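Local coordinates for putative membrane transport protein (Vibrio parahaemolyticus RIMD 2210633, PDB 3CK6) that probably takes up zinc ions as a proton-coupled symporter of the CorA metal ion transporter family, its cytoplasmic domain assembling into a funnel-shaped homopentamer, at residues R66-P71 and M78-G83. The protein carries 1 engineered substitution. Numbering follows the deposited sequence.
Sequences RPSFHP and MLILRG
His70 lies side by side with Met78, a selenomethionine, the two pointing the same way, their CB atoms 4.0 Å apart on one face of an antiparallel beta hairpin. The hairpin joins 68-71, an outermost strand of the chain's mixed sheet, to 77-83. Two hydrogen-bonded pairs tie it. His70 N and Met78 N each reach the other residue's O. Between Ser68 and Ile80, the Ile80 N to Ser68 O bond is short (2.8 Å) and almost straight (177°). Ser68 N to Ile80 O is longer at 3.1 Å, the donor lying above the carbonyl plane. Between them sits the non-hydrogen-bonded pair Phe69 and Leu79 on the other face, where Leu79 CD1 meets the Phe69 ring at its edge. That face packs on helices 173-199 and 134-161 through Phe69 and Leu79 respectively.

Back on the His70 face, a chain of hydrogen bonds runs from the edge strand back into the loop before it. His70 NE2 donates to Ser68 OG, 31° out of the ring plane, and that hydroxyl, in the crowded position between backbone N and carbonyl carbon (chi1 44°), donates to Arg66 O. Asn217 of a second subunit also bonds Ser68 OG, and Glu224 of that subunit forms a salt bridge with Arg66, so this edge faces the pentamer interface. Ile80 lays its side chain along this chain of bonds, CD1 3.9 Å from Ser68 OG. Its CG2, anti to the backbone N, touches Arg66 O. Farther along, Arg82, bonded through NH1 to Met95 O, crosses Pro67 at about a right angle, CG to CG 3.7 Å.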
ATOM      1  N   ARG E  66     -21.005   3.515   8.005  1.00 24.81           N
ATOM      2  CA  ARG E  66     -19.796   2.722   8.188  1.00 25.21           C
ATOM      3  C   ARG E  66     -19.130   3.102   9.532  1.00 25.17           C
ATOM      4  O   ARG E  66     -19.249   4.245   9.995  1.00 25.35           O
ATOM      5  CB  ARG E  66     -18.833   2.921   7.026  1.00 25.32           C
ATOM      6  CG  ARG E  66     -18.199   4.328   7.038  1.00 26.22           C
ATOM      7  CD  ARG E  66     -17.255   4.511   5.867  1.00 28.36           C
ATOM      8  NE  ARG E  66     -15.931   3.897   6.037  1.00 29.63           N
ATOM      9  CZ  ARG E  66     -14.883   4.477   6.626  1.00 29.15           C
ATOM     10  NH1 ARG E  66     -14.978   5.696   7.164  1.00 29.38           N
ATOM     11  NH2 ARG E  66     -13.721   3.835   6.676  1.00 26.52           N
ATOM     12  N   PRO E  67     -18.434   2.142  10.179  1.00 25.47           N
ATOM     13  CA  PRO E  67     -17.681   2.585  11.361  1.00 24.64           C
ATOM     14  C   PRO E  67     -16.728   3.736  11.035  1.00 25.52           C
ATOM     15  O   PRO E  67     -16.024   3.724  10.014  1.00 25.37           O
ATOM     16  CB  PRO E  67     -16.895   1.340  11.781  1.00 25.51           C
ATOM     17  CG  PRO E  67     -17.751   0.181  11.257  1.00 24.40           C
ATOM     18  CD  PRO E  67     -18.308   0.689   9.943  1.00 24.52           C
ATOM     19  N   SER E  68     -16.712   4.729  11.918  1.00 25.46           N
ATOM     20  CA  SER E  68     -15.966   5.937  11.664  1.00 26.97           C
ATOM     21  C   SER E  68     -15.945   6.826  12.892  1.00 26.92           C
ATOM     22  O   SER E  68     -16.782   6.705  13.802  1.00 27.84           O
ATOM     23  CB  SER E  68     -16.572   6.719  10.485  1.00 26.56           C
ATOM     24  OG  SER E  68     -17.990   6.765  10.582  1.00 29.24           O
ATOM     25  N   PHE E  69     -15.004   7.748  12.870  1.00 27.28           N
ATOM     26  CA  PHE E  69     -14.877   8.749  13.905  1.00 27.47           C
ATOM     27  C   PHE E  69     -14.945  10.126  13.247  1.00 27.69           C
ATOM     28  O   PHE E  69     -14.320  10.360  12.212  1.00 27.99           O
ATOM     29  CB  PHE E  69     -13.557   8.573  14.664  1.00 27.52           C
ATOM     30  CG  PHE E  69     -13.244   9.725  15.619  1.00 26.45           C
ATOM     31  CD1 PHE E  69     -13.797   9.756  16.911  1.00 26.05           C
ATOM     32  CD2 PHE E  69     -12.429  10.761  15.217  1.00 25.63           C
ATOM     33  CE1 PHE E  69     -13.542  10.816  17.790  1.00 27.72           C
ATOM     34  CE2 PHE E  69     -12.159  11.838  16.095  1.00 26.12           C
ATOM     35  CZ  PHE E  69     -12.722  11.857  17.388  1.00 26.24           C
ATOM     36  N   HIS E  70     -15.693  11.035  13.870  1.00 27.80           N
ATOM     37  CA  HIS E  70     -15.959  12.349  13.311  1.00 28.13           C
ATOM     38  C   HIS E  70     -15.732  13.366  14.424  1.00 27.79           C
ATOM     39  O   HIS E  70     -16.572  13.492  15.308  1.00 27.02           O
ATOM     40  CB  HIS E  70     -17.420  12.443  12.856  1.00 27.86           C
ATOM     41  CG  HIS E  70     -17.814  11.408  11.841  1.00 31.66           C
ATOM     42  ND1 HIS E  70     -17.711  11.624  10.484  1.00 36.03           N
ATOM     43  CD2 HIS E  70     -18.313  10.156  11.985  1.00 32.26           C
ATOM     44  CE1 HIS E  70     -18.119  10.545   9.831  1.00 34.37           C
ATOM     45  NE2 HIS E  70     -18.486   9.638  10.718  1.00 34.88           N
ATOM     46  N   PRO E  71     -14.619  14.102  14.370  1.00 28.28           N
ATOM     47  CA  PRO E  71     -14.482  15.192  15.343  1.00 29.15           C
ATOM     48  C   PRO E  71     -15.411  16.348  14.977  1.00 29.20           C
ATOM     49  O   PRO E  71     -15.425  16.778  13.816  1.00 29.64           O
ATOM     50  CB  PRO E  71     -13.015  15.612  15.207  1.00 29.56           C
ATOM     51  CG  PRO E  71     -12.593  15.158  13.867  1.00 29.62           C
ATOM     52  CD  PRO E  71     -13.466  14.001  13.455  1.00 28.17           C
HETATM   53  N   MSE E  78     -18.590  12.307  16.940  1.00 24.97           N
HETATM   54  CA  MSE E  78     -19.433  11.134  16.670  1.00 27.02           C
HETATM   55  C   MSE E  78     -18.539   9.945  16.462  1.00 25.65           C
HETATM   56  O   MSE E  78     -17.554  10.042  15.736  1.00 25.55           O
HETATM   57  CB  MSE E  78     -20.280  11.328  15.413  1.00 25.46           C
HETATM   58  CG  MSE E  78     -21.247  10.148  15.100  1.00 29.21           C
HETATM   59 SE   MSE E  78     -22.324  10.578  13.494  0.80 32.33          SE
HETATM   60  CE  MSE E  78     -23.185  12.107  14.127  1.00 30.76           C
ATOM     61  N   LEU E  79     -18.912   8.824  17.071  1.00 25.94           N
ATOM     62  CA  LEU E  79     -18.252   7.545  16.856  1.00 25.53           C
ATOM     63  C   LEU E  79     -19.275   6.480  16.465  1.00 26.08           C
ATOM     64  O   LEU E  79     -20.250   6.219  17.178  1.00 26.46           O
ATOM     65  CB  LEU E  79     -17.518   7.085  18.121  1.00 24.99           C
ATOM     66  CG  LEU E  79     -16.721   5.790  18.025  1.00 24.02           C
ATOM     67  CD1 LEU E  79     -15.530   5.920  17.054  1.00 24.70           C
ATOM     68  CD2 LEU E  79     -16.249   5.398  19.420  1.00 29.59           C
ATOM     69  N   ILE E  80     -19.024   5.862  15.325  1.00 25.88           N
ATOM     70  CA  ILE E  80     -19.886   4.810  14.828  1.00 26.43           C
ATOM     71  C   ILE E  80     -19.145   3.501  14.838  1.00 26.79           C
ATOM     72  O   ILE E  80     -18.016   3.442  14.358  1.00 28.17           O
ATOM     73  CB  ILE E  80     -20.414   5.166  13.398  1.00 25.48           C
ATOM     74  CG1 ILE E  80     -21.241   6.458  13.484  1.00 26.49           C
ATOM     75  CG2 ILE E  80     -21.203   3.974  12.791  1.00 26.59           C
ATOM     76  CD1 ILE E  80     -21.602   7.116  12.135  1.00 27.50           C
ATOM     77  N   LEU E  81     -19.805   2.448  15.347  1.00 27.33           N
ATOM     78  CA  LEU E  81     -19.229   1.123  15.495  1.00 27.67           C
ATOM     79  C   LEU E  81     -20.218   0.039  15.101  1.00 27.18           C
ATOM     80  O   LEU E  81     -21.416   0.281  15.009  1.00 27.89           O
ATOM     81  CB  LEU E  81     -18.793   0.873  16.950  1.00 27.57           C
ATOM     82  CG  LEU E  81     -17.786   1.877  17.530  1.00 27.73           C
ATOM     83  CD1 LEU E  81     -17.669   1.625  19.016  1.00 27.46           C
ATOM     84  CD2 LEU E  81     -16.394   1.800  16.840  1.00 28.40           C
ATOM     85  N   ARG E  82     -19.693  -1.147  14.852  1.00 27.27           N
ATOM     86  CA  ARG E  82     -20.511  -2.302  14.548  1.00 26.82           C
ATOM     87  C   ARG E  82     -20.232  -3.430  15.546  1.00 27.29           C
ATOM     88  O   ARG E  82     -19.112  -3.554  16.081  1.00 26.71           O
ATOM     89  CB  ARG E  82     -20.270  -2.757  13.105  1.00 26.62           C
ATOM     90  CG  ARG E  82     -20.805  -1.804  12.049  1.00 24.87           C
ATOM     91  CD  ARG E  82     -22.060  -2.373  11.342  1.00 26.49           C
ATOM     92  NE  ARG E  82     -22.561  -1.439  10.317  1.00 28.63           N
ATOM     93  CZ  ARG E  82     -23.541  -1.694   9.450  1.00 30.05           C
ATOM     94  NH1 ARG E  82     -24.177  -2.855   9.463  1.00 30.05           N
ATOM     95  NH2 ARG E  82     -23.878  -0.776   8.551  1.00 30.72           N
ATOM     96  N   GLY E  83     -21.262  -4.246  15.794  1.00 27.74           N
ATOM     97  CA  GLY E  83     -21.165  -5.420  16.654  1.00 27.33           C
ATOM     98  C   GLY E  83     -21.905  -6.603  16.067  1.00 27.62           C
ATOM     99  O   GLY E  83     -22.719  -6.443  15.149  1.00 26.39           O
TER